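Local coordinates for surface protein VspA (Borrelia turicatae, PDB 1YJG) that is a lipoprotein of the spirochaete's outer membrane, probably one of a set of antigenically distinct surface proteins that are switched to evade host immunity, at residues K15-L20 and S59-K64; K29-K34 and D45-L50; K64-E69 and T84-S89; I117-T122 and E131-N136. One frame throughout, in Å; residues are numbered along the deposited sequence.

Interaction 1: K15-L20 and S59-K64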
loop_
_atom_site.group_PDB
_atom_site.type_symbol
_atom_site.label_atom_id
_atom_site.label_comp_id
_atom_site.label_asym_id
_atom_site.label_seq_id
_atom_site.Cartn_x
_atom_site.Cartn_y
_atom_site.Cartn_z
ATOM N N LYS A 15 10.475 0.365 -5.543
ATOM C CA LYS A 15 9.130 0.393 -6.125
ATOM C C LYS A 15 8.135 0.048 -5.024
ATOM O O LYS A 15 7.097 0.695 -4.881
ATOM C CB LYS A 15 9.014 -0.608 -7.289
ATOM C CG LYS A 15 7.663 -0.626 -8.032
ATOM C CD LYS A 15 7.167 0.780 -8.429
ATOM C CE LYS A 15 5.815 0.707 -9.146
ATOM N NZ LYS A 15 5.373 2.013 -9.665
ATOM N N ASP A 16 8.479 -0.973 -4.244
ATOM C CA ASP A 16 7.663 -1.430 -3.139
ATOM C C ASP A 16 7.370 -0.270 -2.170
ATOM O O ASP A 16 6.221 0.001 -1.848
ATOM C CB ASP A 16 8.407 -2.555 -2.435
ATOM C CG ASP A 16 7.626 -3.172 -1.312
ATOM O OD1 ASP A 16 8.234 -3.350 -0.229
ATOM O OD2 ASP A 16 6.428 -3.542 -1.429
ATOM N N VAL A 17 8.417 0.418 -1.721
ATOM C CA VAL A 17 8.263 1.534 -0.798
ATOM C C VAL A 17 7.460 2.691 -1.438
ATOM O O VAL A 17 6.637 3.326 -0.786
ATOM C CB VAL A 17 9.646 2.027 -0.295
ATOM C CG1 VAL A 17 9.535 3.375 0.404
ATOM C CG2 VAL A 17 10.259 1.000 0.626
ATOM N N HIS A 18 7.694 2.934 -2.721
ATOM C CA HIS A 18 7.023 3.991 -3.462
ATOM C C HIS A 18 5.523 3.759 -3.469
ATOM O O HIS A 18 4.731 4.676 -3.183
ATOM C CB HIS A 18 7.577 4.025 -4.880
ATOM C CG HIS A 18 7.038 5.130 -5.730
ATOM N ND1 HIS A 18 5.970 4.957 -6.586
ATOM C CD2 HIS A 18 7.461 6.404 -5.911
ATOM C CE1 HIS A 18 5.739 6.086 -7.234
ATOM N NE2 HIS A 18 6.634 6.978 -6.847
ATOM N N THR A 19 5.135 2.519 -3.759
ATOM C CA THR A 19 3.724 2.150 -3.791
ATOM C C THR A 19 3.084 2.357 -2.413
ATOM O O THR A 19 2.021 2.972 -2.317
ATOM C CB THR A 19 3.560 0.714 -4.247
ATOM O OG1 THR A 19 3.800 0.636 -5.666
ATOM C CG2 THR A 19 2.118 0.243 -4.061
ATOM N N LEU A 20 3.732 1.856 -1.359
ATOM C CA LEU A 20 3.206 2.017 -0.005
ATOM C C LEU A 20 2.956 3.501 0.349
ATOM O O LEU A 20 1.959 3.824 0.987
ATOM C CB LEU A 20 4.151 1.412 1.023
ATOM C CG LEU A 20 4.253 -0.119 1.048
ATOM C CD1 LEU A 20 5.198 -0.545 2.144
ATOM C CD2 LEU A 20 2.887 -0.766 1.261
ATOM N N SER A 59 5.294 2.832 8.921
ATOM C CA SER A 59 6.241 2.155 9.811
ATOM C C SER A 59 6.895 1.051 9.004
ATOM O O SER A 59 8.082 0.797 9.155
ATOM C CB SER A 59 5.566 1.555 11.048
ATOM O OG SER A 59 5.180 2.578 11.945
ATOM N N ALA A 60 6.111 0.397 8.145
ATOM C CA ALA A 60 6.618 -0.683 7.289
ATOM C C ALA A 60 7.602 -0.071 6.307
ATOM O O ALA A 60 8.633 -0.660 6.016
ATOM C CB ALA A 60 5.485 -1.379 6.545
ATOM N N VAL A 61 7.268 1.118 5.803
ATOM C CA VAL A 61 8.122 1.838 4.869
ATOM C C VAL A 61 9.473 2.142 5.513
ATOM O O VAL A 61 10.523 1.919 4.910
ATOM C CB VAL A 61 7.477 3.174 4.457
ATOM C CG1 VAL A 61 8.515 4.113 3.853
ATOM C CG2 VAL A 61 6.361 2.938 3.493
ATOM N N ASP A 62 9.429 2.650 6.742
ATOM C CA ASP A 62 10.633 2.994 7.504
ATOM C C ASP A 62 11.540 1.766 7.714
ATOM O O ASP A 62 12.758 1.858 7.575
ATOM C CB ASP A 62 10.249 3.579 8.866
ATOM C CG ASP A 62 11.391 4.346 9.513
ATOM O OD1 ASP A 62 11.631 5.513 9.128
ATOM O OD2 ASP A 62 12.099 3.862 10.416
ATOM N N THR A 63 10.928 0.633 8.040
ATOM C CA THR A 63 11.647 -0.614 8.266
ATOM C C THR A 63 12.327 -1.074 6.970
ATOM O O THR A 63 13.455 -1.539 7.000
ATOM C CB THR A 63 10.684 -1.702 8.762
ATOM O OG1 THR A 63 10.155 -1.333 10.040
ATOM C CG2 THR A 63 11.414 -3.031 9.026
ATOM N N LYS A 64 11.632 -0.936 5.843
ATOM C CA LYS A 64 12.164 -1.335 4.539
ATOM C C LYS A 64 13.334 -0.455 4.109
ATOM O O LYS A 64 14.253 -0.920 3.461
ATOM C CB LYS A 64 11.063 -1.319 3.473
ATOM C CG LYS A 64 10.015 -2.428 3.654
ATOM C CD LYS A 64 8.723 -2.135 2.919
ATOM C CE LYS A 64 7.647 -3.177 3.237
ATOM N NZ LYS A 64 7.871 -4.455 2.537
HETATM O O HOH W 1 5.184 -4.957 0.672
#

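Interaction 2: K29-K34 and D45-L50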
loop_
_atom_site.group_PDB
_atom_site.type_symbol
_atom_site.label_atom_id
_atom_site.label_comp_id
_atom_site.label_asym_id
_atom_site.label_seq_id
_atom_site.Cartn_x
_atom_site.Cartn_y
_atom_site.Cartn_z
ATOM N N LYS A 29 -8.712 8.933 0.841
ATOM C CA LYS A 29 -10.009 8.950 0.157
ATOM C C LYS A 29 -11.087 8.279 1.035
ATOM O O LYS A 29 -12.273 8.361 0.732
ATOM C CB LYS A 29 -9.937 8.198 -1.177
ATOM C CG LYS A 29 -9.168 8.902 -2.278
ATOM C CD LYS A 29 -8.877 7.925 -3.419
ATOM C CE LYS A 29 -7.751 8.413 -4.322
ATOM N NZ LYS A 29 -7.568 7.518 -5.498
ATOM N N ALA A 30 -10.661 7.576 2.086
ATOM C CA ALA A 30 -11.570 6.889 3.010
ATOM C C ALA A 30 -11.911 7.712 4.250
ATOM O O ALA A 30 -12.701 7.273 5.085
ATOM C CB ALA A 30 -10.980 5.569 3.437
ATOM N N ILE A 31 -11.283 8.877 4.391
ATOM C CA ILE A 31 -11.543 9.740 5.531
ATOM C C ILE A 31 -13.011 10.170 5.502
ATOM O O ILE A 31 -13.515 10.635 4.477
ATOM C CB ILE A 31 -10.623 10.983 5.498
ATOM C CG1 ILE A 31 -9.167 10.584 5.773
ATOM C CG2 ILE A 31 -11.097 12.046 6.509
ATOM C CD1 ILE A 31 -8.162 11.737 5.598
ATOM N N GLY A 32 -13.698 9.994 6.624
ATOM C CA GLY A 32 -15.099 10.369 6.732
ATOM C C GLY A 32 -15.970 9.571 5.790
ATOM O O GLY A 32 -16.913 10.108 5.215
ATOM N N LYS A 33 -15.623 8.298 5.614
ATOM C CA LYS A 33 -16.356 7.391 4.746
ATOM C C LYS A 33 -16.501 6.011 5.384
ATOM O O LYS A 33 -15.575 5.491 6.023
ATOM C CB LYS A 33 -15.661 7.224 3.383
ATOM C CG LYS A 33 -15.464 8.506 2.574
ATOM C CD LYS A 33 -16.689 8.841 1.752
ATOM C CE LYS A 33 -16.542 10.170 1.026
ATOM N NZ LYS A 33 -15.783 9.991 -0.241
ATOM N N LYS A 34 -17.679 5.430 5.203
ATOM C CA LYS A 34 -17.993 4.106 5.711
ATOM C C LYS A 34 -18.197 3.200 4.505
ATOM O O LYS A 34 -18.423 3.684 3.397
ATOM C CB LYS A 34 -19.269 4.142 6.553
ATOM C CG LYS A 34 -20.559 4.516 5.789
ATOM C CD LYS A 34 -21.792 4.380 6.678
ATOM C CE LYS A 34 -23.074 4.294 5.869
ATOM N NZ LYS A 34 -24.208 5.035 6.502
ATOM N N ASP A 45 -16.208 11.925 10.425
ATOM C CA ASP A 45 -15.393 11.758 11.629
ATOM C C ASP A 45 -15.054 10.325 12.073
ATOM O O ASP A 45 -15.135 9.393 11.280
ATOM C CB ASP A 45 -16.010 12.594 12.750
ATOM C CG ASP A 45 -16.432 13.981 12.272
ATOM O OD1 ASP A 45 -15.800 14.525 11.341
ATOM O OD2 ASP A 45 -17.386 14.605 12.760
ATOM N N LYS A 46 -14.620 10.174 13.323
ATOM C CA LYS A 46 -14.244 8.874 13.884
ATOM C C LYS A 46 -13.139 8.225 13.025
ATOM O O LYS A 46 -13.151 7.015 12.779
ATOM C CB LYS A 46 -15.462 7.941 14.007
ATOM C CG LYS A 46 -16.728 8.591 14.580
ATOM C CD LYS A 46 -17.925 8.336 13.661
ATOM C CE LYS A 46 -19.218 8.933 14.211
ATOM N NZ LYS A 46 -20.154 7.886 14.734
ATOM N N ASN A 47 -12.161 9.032 12.621
ATOM C CA ASN A 47 -11.057 8.574 11.767
ATOM C C ASN A 47 -9.796 8.031 12.438
ATOM O O ASN A 47 -8.897 7.569 11.742
ATOM C CB ASN A 47 -10.640 9.721 10.837
ATOM C CG ASN A 47 -11.739 10.134 9.901
ATOM O OD1 ASN A 47 -12.083 9.395 8.984
ATOM N ND2 ASN A 47 -12.301 11.316 10.121
ATOM N N ALA A 48 -9.715 8.058 13.766
ATOM C CA ALA A 48 -8.514 7.565 14.460
ATOM C C ALA A 48 -7.881 6.266 13.924
ATOM O O ALA A 48 -6.688 6.244 13.627
ATOM C CB ALA A 48 -8.778 7.420 15.950
ATOM N N LYS A 49 -8.672 5.199 13.812
ATOM C CA LYS A 49 -8.162 3.895 13.342
ATOM C C LYS A 49 -7.615 3.895 11.918
ATOM O O LYS A 49 -6.771 3.064 11.585
ATOM C CB LYS A 49 -9.213 2.790 13.518
ATOM C CG LYS A 49 -8.996 1.928 14.766
ATOM C CD LYS A 49 -9.006 2.778 16.030
ATOM C CE LYS A 49 -9.045 1.948 17.302
ATOM N NZ LYS A 49 -9.974 2.577 18.289
ATOM N N LEU A 50 -8.134 4.787 11.079
ATOM C CA LEU A 50 -7.674 4.906 9.701
ATOM C C LEU A 50 -6.277 5.545 9.756
ATOM O O LEU A 50 -5.374 5.130 9.026
ATOM C CB LEU A 50 -8.646 5.743 8.859
ATOM C CG LEU A 50 -8.204 6.119 7.445
ATOM C CD1 LEU A 50 -7.955 4.869 6.590
ATOM C CD2 LEU A 50 -9.222 7.048 6.790
#

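Interaction 3: K64-E69 and T84-S89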
loop_
_atom_site.group_PDB
_atom_site.type_symbol
_atom_site.label_atom_id
_atom_site.label_comp_id
_atom_site.label_asym_id
_atom_site.label_seq_id
_atom_site.Cartn_x
_atom_site.Cartn_y
_atom_site.Cartn_z
ATOM N N LYS A 64 11.632 -0.936 5.843
ATOM C CA LYS A 64 12.164 -1.335 4.539
ATOM C C LYS A 64 13.334 -0.455 4.109
ATOM O O LYS A 64 14.253 -0.920 3.461
ATOM C CB LYS A 64 11.063 -1.319 3.473
ATOM C CG LYS A 64 10.015 -2.428 3.654
ATOM C CD LYS A 64 8.723 -2.135 2.919
ATOM C CE LYS A 64 7.647 -3.177 3.237
ATOM N NZ LYS A 64 7.871 -4.455 2.537
ATOM N N LEU A 65 13.285 0.814 4.476
ATOM C CA LEU A 65 14.330 1.769 4.147
ATOM C C LEU A 65 15.518 1.498 5.053
ATOM O O LEU A 65 16.654 1.644 4.626
ATOM C CB LEU A 65 13.827 3.215 4.316
ATOM C CG LEU A 65 12.775 3.631 3.295
ATOM C CD1 LEU A 65 12.066 4.936 3.685
ATOM C CD2 LEU A 65 13.391 3.753 1.922
ATOM N N ALA A 66 15.251 1.093 6.296
ATOM C CA ALA A 66 16.306 0.782 7.258
ATOM C C ALA A 66 17.134 -0.380 6.701
ATOM O O ALA A 66 18.362 -0.386 6.788
ATOM C CB ALA A 66 15.722 0.436 8.619
ATOM N N SER A 67 16.446 -1.337 6.088
ATOM C CA SER A 67 17.090 -2.497 5.487
ATOM C C SER A 67 17.866 -2.083 4.229
ATOM O O SER A 67 18.991 -2.513 4.021
ATOM C CB SER A 67 16.037 -3.543 5.109
ATOM O OG SER A 67 16.603 -4.623 4.387
ATOM N N LEU A 68 17.252 -1.246 3.397
ATOM C CA LEU A 68 17.887 -0.781 2.160
ATOM C C LEU A 68 19.191 -0.011 2.401
ATOM O O LEU A 68 20.140 -0.139 1.627
ATOM C CB LEU A 68 16.932 0.102 1.356
ATOM C CG LEU A 68 16.247 -0.565 0.170
ATOM C CD1 LEU A 68 15.580 0.517 -0.683
ATOM C CD2 LEU A 68 17.213 -1.414 -0.667
ATOM N N GLU A 69 19.210 0.792 3.461
ATOM C CA GLU A 69 20.376 1.589 3.848
ATOM C C GLU A 69 21.607 0.725 4.137
ATOM O O GLU A 69 22.732 1.185 3.971
ATOM C CB GLU A 69 20.087 2.361 5.134
ATOM C CG GLU A 69 19.372 3.677 4.971
ATOM C CD GLU A 69 19.160 4.372 6.300
ATOM O OE1 GLU A 69 18.714 5.554 6.300
ATOM O OE2 GLU A 69 19.428 3.737 7.350
ATOM N N THR A 84 17.441 10.342 2.733
ATOM C CA THR A 84 16.506 11.449 2.627
ATOM C C THR A 84 15.084 10.887 2.741
ATOM O O THR A 84 14.219 11.495 3.396
ATOM C CB THR A 84 16.706 12.196 1.310
ATOM O OG1 THR A 84 17.993 12.818 1.329
ATOM C CG2 THR A 84 15.718 13.368 1.156
ATOM N N VAL A 85 14.844 9.717 2.142
ATOM C CA VAL A 85 13.513 9.101 2.228
ATOM C C VAL A 85 13.251 8.648 3.661
ATOM O O VAL A 85 12.193 8.937 4.206
ATOM C CB VAL A 85 13.295 7.869 1.309
ATOM C CG1 VAL A 85 11.798 7.544 1.239
ATOM C CG2 VAL A 85 13.859 8.082 -0.103
ATOM N N LYS A 86 14.223 7.968 4.270
ATOM C CA LYS A 86 14.067 7.480 5.640
ATOM C C LYS A 86 13.960 8.591 6.688
ATOM O O LYS A 86 13.367 8.376 7.730
ATOM C CB LYS A 86 15.146 6.470 6.032
ATOM C CG LYS A 86 14.868 5.867 7.412
ATOM C CD LYS A 86 15.466 4.500 7.619
ATOM C CE LYS A 86 15.671 4.207 9.103
ATOM N NZ LYS A 86 14.599 4.768 9.987
ATOM N N ASN A 87 14.537 9.759 6.417
ATOM C CA ASN A 87 14.459 10.889 7.335
ATOM C C ASN A 87 13.006 11.352 7.316
ATOM O O ASN A 87 12.452 11.722 8.332
ATOM C CB ASN A 87 15.332 12.086 6.885
ATOM C CG ASN A 87 16.852 11.882 7.117
ATOM O OD1 ASN A 87 17.293 11.012 7.872
ATOM N ND2 ASN A 87 17.649 12.720 6.457
ATOM N N ALA A 88 12.395 11.336 6.137
ATOM C CA ALA A 88 11.011 11.766 5.984
ATOM C C ALA A 88 10.012 10.831 6.674
ATOM O O ALA A 88 9.118 11.300 7.372
ATOM C CB ALA A 88 10.659 11.957 4.504
ATOM N N SER A 89 10.167 9.523 6.489
ATOM C CA SER A 89 9.268 8.551 7.115
ATOM C C SER A 89 9.428 8.577 8.645
ATOM O O SER A 89 8.458 8.411 9.379
ATOM C CB SER A 89 9.500 7.138 6.563
ATOM O OG SER A 89 10.809 6.667 6.826
#

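Interaction 4: I117-T122 and E131-N136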
loop_
_atom_site.group_PDB
_atom_site.type_symbol
_atom_site.label_atom_id
_atom_site.label_comp_id
_atom_site.label_asym_id
_atom_site.label_seq_id
_atom_site.Cartn_x
_atom_site.Cartn_y
_atom_site.Cartn_z
ATOM N N ILE A 117 -2.750 12.754 7.025
ATOM C CA ILE A 117 -2.505 11.936 5.815
ATOM C C ILE A 117 -3.053 12.364 4.447
ATOM O O ILE A 117 -3.041 11.548 3.511
ATOM C CB ILE A 117 -3.044 10.500 6.092
ATOM C CG1 ILE A 117 -4.585 10.465 6.052
ATOM C CG2 ILE A 117 -2.561 9.992 7.444
ATOM C CD1 ILE A 117 -5.184 9.071 6.241
ATOM N N ASP A 118 -3.527 13.599 4.310
ATOM C CA ASP A 118 -4.073 14.090 3.039
ATOM C C ASP A 118 -3.183 15.203 2.473
ATOM O O ASP A 118 -3.277 16.344 2.883
ATOM C CB ASP A 118 -5.527 14.576 3.229
ATOM C CG ASP A 118 -6.292 14.675 1.905
ATOM O OD1 ASP A 118 -7.517 14.480 1.897
ATOM O OD2 ASP A 118 -5.755 14.935 0.820
ATOM N N ILE A 119 -2.325 14.852 1.521
ATOM C CA ILE A 119 -1.402 15.806 0.913
ATOM C C ILE A 119 -2.065 16.763 -0.072
ATOM O O ILE A 119 -1.552 17.846 -0.315
ATOM C CB ILE A 119 -0.219 15.067 0.192
ATOM C CG1 ILE A 119 -0.689 14.340 -1.071
ATOM C CG2 ILE A 119 0.502 14.086 1.127
ATOM C CD1 ILE A 119 0.463 13.979 -2.016
ATOM N N ALA A 120 -3.195 16.357 -0.641
ATOM C CA ALA A 120 -3.907 17.170 -1.618
ATOM C C ALA A 120 -4.874 18.197 -1.036
ATOM O O ALA A 120 -5.201 19.179 -1.710
ATOM C CB ALA A 120 -4.654 16.253 -2.588
ATOM N N ASP A 121 -5.311 17.999 0.205
ATOM C CA ASP A 121 -6.261 18.922 0.824
ATOM C C ASP A 121 -5.693 20.329 0.993
ATOM O O ASP A 121 -4.511 20.487 1.286
ATOM C CB ASP A 121 -6.748 18.378 2.169
ATOM C CG ASP A 121 -7.712 19.325 2.866
ATOM O OD1 ASP A 121 -7.325 19.881 3.911
ATOM O OD2 ASP A 121 -8.857 19.591 2.432
ATOM N N THR A 122 -6.550 21.337 0.799
ATOM C CA THR A 122 -6.157 22.734 0.943
ATOM C C THR A 122 -6.473 23.193 2.349
ATOM O O THR A 122 -7.342 24.040 2.562
ATOM C CB THR A 122 -6.838 23.678 -0.093
ATOM O OG1 THR A 122 -8.255 23.467 -0.130
ATOM C CG2 THR A 122 -6.356 23.366 -1.505
ATOM N N GLU A 131 5.062 16.243 6.431
ATOM C CA GLU A 131 6.125 15.250 6.422
ATOM C C GLU A 131 5.865 14.208 5.320
ATOM O O GLU A 131 6.795 13.694 4.703
ATOM C CB GLU A 131 6.247 14.577 7.800
ATOM C CG GLU A 131 6.813 15.456 8.925
ATOM C CD GLU A 131 5.802 16.419 9.560
ATOM O OE1 GLU A 131 4.601 16.374 9.219
ATOM O OE2 GLU A 131 6.205 17.239 10.422
ATOM N N LEU A 132 4.592 13.899 5.102
ATOM C CA LEU A 132 4.161 12.938 4.101
ATOM C C LEU A 132 4.438 13.477 2.709
ATOM O O LEU A 132 4.786 12.703 1.805
ATOM C CB LEU A 132 2.687 12.607 4.287
ATOM C CG LEU A 132 2.077 11.576 3.344
ATOM C CD1 LEU A 132 2.829 10.237 3.431
ATOM C CD2 LEU A 132 0.606 11.421 3.675
ATOM N N ILE A 133 4.299 14.797 2.540
ATOM C CA ILE A 133 4.568 15.445 1.257
ATOM C C ILE A 133 6.053 15.307 0.940
ATOM O O ILE A 133 6.425 14.994 -0.188
ATOM C CB ILE A 133 4.171 16.943 1.284
ATOM C CG1 ILE A 133 2.662 17.091 1.083
ATOM C CG2 ILE A 133 4.937 17.748 0.209
ATOM C CD1 ILE A 133 2.136 18.515 1.344
ATOM N N LYS A 134 6.895 15.567 1.943
ATOM C CA LYS A 134 8.348 15.465 1.786
ATOM C C LYS A 134 8.738 14.012 1.510
ATOM O O LYS A 134 9.648 13.743 0.741
ATOM C CB LYS A 134 9.084 15.993 3.034
ATOM C CG LYS A 134 8.776 17.471 3.341
ATOM C CD LYS A 134 9.725 18.107 4.373
ATOM C CE LYS A 134 9.642 19.643 4.362
ATOM N NZ LYS A 134 9.166 20.194 5.671
ATOM N N LEU A 135 8.017 13.079 2.121
ATOM C CA LEU A 135 8.278 11.656 1.939
ATOM C C LEU A 135 7.996 11.259 0.497
ATOM O O LEU A 135 8.703 10.417 -0.068
ATOM C CB LEU A 135 7.397 10.846 2.882
ATOM C CG LEU A 135 7.367 9.326 2.794
ATOM C CD1 LEU A 135 8.757 8.745 2.900
ATOM C CD2 LEU A 135 6.461 8.768 3.896
ATOM N N ASN A 136 6.950 11.863 -0.079
ATOM C CA ASN A 136 6.546 11.610 -1.460
ATOM C C ASN A 136 7.605 12.155 -2.416
ATOM O O ASN A 136 7.996 11.505 -3.376
ATOM C CB ASN A 136 5.185 12.257 -1.767
ATOM C CG ASN A 136 4.004 11.318 -1.505
ATOM O OD1 ASN A 136 3.568 10.596 -2.398
ATOM N ND2 ASN A 136 3.475 11.344 -0.284
#

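Interaction 1: K15-L20 and S59-K64
The carboxylate of Asp-16 is the flat group of this contact, and the ammonium of Lys-64 meets it at one end: NZ lies 3.0 Å from OD1, which accepts through its syn lone pair, on the side of OD2. CD and CE of Lys-64 lie off to one side of the carboxylate plane, with Leu-20 farther out on that same side. A water donates to OD2 of Asp-16 and only weakly accepts from Lys-64 NZ, so the pair is bridged a second time. OD2 is also taken by Thr-19 OG1 of the second subunit, which ties the salt bridge to the dimer interface. Lys-64 can span the gap because its chain runs extended to CE and then bends, chi4 -76°, bringing NZ to Asp-16. Helices 2-28 and 48-69 pack here as antiparallel neighbours of the helical bundle; the axes of segments 15-20 and 59-64 approach to 9.8 Å, with their directions 160° apart. Beneath the polar bridge, branched apolar residues fill the seam. Val-17 CG1 meets Val-61 CG1 at 3.7 Å, the two side chains crossing at about a right angle, while Val-17 CG2 packs on Lys-64 CB. Val-61 CG2 slides past Leu-20, 3.6 Å from its CB. Lysine suits the rim because its methylenes lie on apolar groups, CE being 3.8 Å from Leu-20 CD1, while its charge reaches the acid.

Interaction 2: K29-K34 and D45-L50
Asn-47 and Gly-32 join a type II beta turn, Ala-30 to Lys-33, to the start of helix 48-69; the turn leads from helix 2-28 into the hairpin of strands 33-36 and 39-42. The CB of Asn-47 points toward the turn, and CG, anti to the carbonyl carbon (chi1 -63°), comes within 3.9 Å of Ile-31 CG2. From there the amide divides. OD1 accepts from Gly-32 N at 2.9 Å, a fairly straight bond of 161° that lies on a lone pair in the carbonyl plane, and it also rests 3.5 Å from Ile-31 CA. ND2 passes Ile-31 CG2 and donates to Asp-110 OD1 and Val-108 O, so one buried amide serves as both acceptor and donor. Asparagine suits the place for that reason. Gly-32 occupies the third position of the turn with positive phi, a conformation that glycine adopts easily. The turn's own bond, Lys-33 N to Ala-30 O, is weak, and the Asn-47 bond adds a second hold. Leu-50, three residues after Asn-47 and in the first turn of the helix, closes the apolar side of the contact. Its CD2 methyl sits over the Ala-30 to Ile-31 peptide, 3.8 Å from Ala-30 C and 3.7 Å from Ile-31 CG1.

Interaction 3: K64-E69 and T84-S89
Leu-65 and Lys-86 face each other where helix 48-69 packs on helix 76-98, and no hydrogen bond crosses between the two segments. The branched end of Leu-65 does the apolar work: its CD1 reaches Val-85 CG1 at 3.6 Å, the two side chains crossing at about a right angle, and also rests 3.8 Å from both Lys-86 N and Ser-89 OG. Lys-86 lies over the other helix with its aliphatic part. CD packs on Leu-65 CB and on the backbone N of Ala-66, and CE then meets Ala-66 CB at 3.8 Å; the small alanine lets the lysine chain lie close to the helix. Glu-69 crosses that chain at about a right angle, OE1 standing 3.7 Å from CB and CD of Lys-86. Its charge remains apart from the ammonium, with 5.6 Å between OE1 and NZ.

The second shell explains where the ammonium goes. The Lys-86 chain bends at its end, chi4 36°, and NZ forms a salt bridge with Asp-62 OD2, while Ser-89 OG is hydrogen-bonded to OD1 of the same carboxylate. Farther in, Val-85 also touches Leu-135 and Leu-142 of helix 129-155. The axes of segments 64-69 and 84-89 approach to 9.7 Å with directions 153° apart, the packing of an antiparallel helical hairpin within a helical bundle, leucine and valine turned inward and long charged chains bordering the seam.

Interaction 4: I117-T122 and E131-N136
The loop that follows helix 110-117 is held to helix 129-155 chiefly by Ile-119, a loop residue that packs on the helical bundle. Its CG2 methyl lodges against Leu-132, 3.7 Å from both CG and CD2, the two side chains crossing at about a right angle. The CB of Ile-119 meets CG1 of Ile-133 at 3.6 Å, so two successive helical residues share the one isoleucine. A beta-branched side chain suits this place because CB and CG2 present carbon to both neighbours close to the backbone. With CG1 between the backbone N and the carbonyl carbon (chi1 70°), CG2 lies anti to the carbonyl carbon, where it meets Leu-132. Leu-132 also meets the chain two residues earlier: its CD2 approaches Ile-117 O at 3.7 Å. The CB of Ile-117 points away from helix 129-155, and its side chain packs mainly on Ile-24, Ile-51 and Ile-31, with a loose approach of CB to Leu-132 CD2. The loop is shaped partly by Asp-118, whose OD2 accepts weak bonds from Ala-120 N and Asp-121 N, while Lys-125 NZ bonds to the carbonyls of Asp-118 and Asp-121.

At the far end of the contact Asn-136 folds back on its own helix while its OD1 takes a bond from Lys-22 NZ. Its ND2 donates to Leu-132 O at 2.8 Å from above the carbonyl plane, and Asn-136 N reaches that oxygen from the opposite face.

How the interactions relate
Interactions 1 and 3 follow each other along helix 48-69 with centres 8 Å apart and share Lys-64, helix 2-28 packing at one and helix 76-98 at the other; Asp-62 ties the two together. Interaction 2 is nested in the chain loop closed by interaction 1, at the other end of helix 48-69, its centre about 27 Å from that of interaction 3. Interaction 4 comes last in the chain, touching interaction 2 through Ile-31 and Ile-117 and interaction 3 through Leu-135 against Val-85 and Ala-88. The four thus run along the elongated helical bundle of the protein's core fragment, and interactions 1 and 2 also meet the second subunit, linking core packing to dimer assembly.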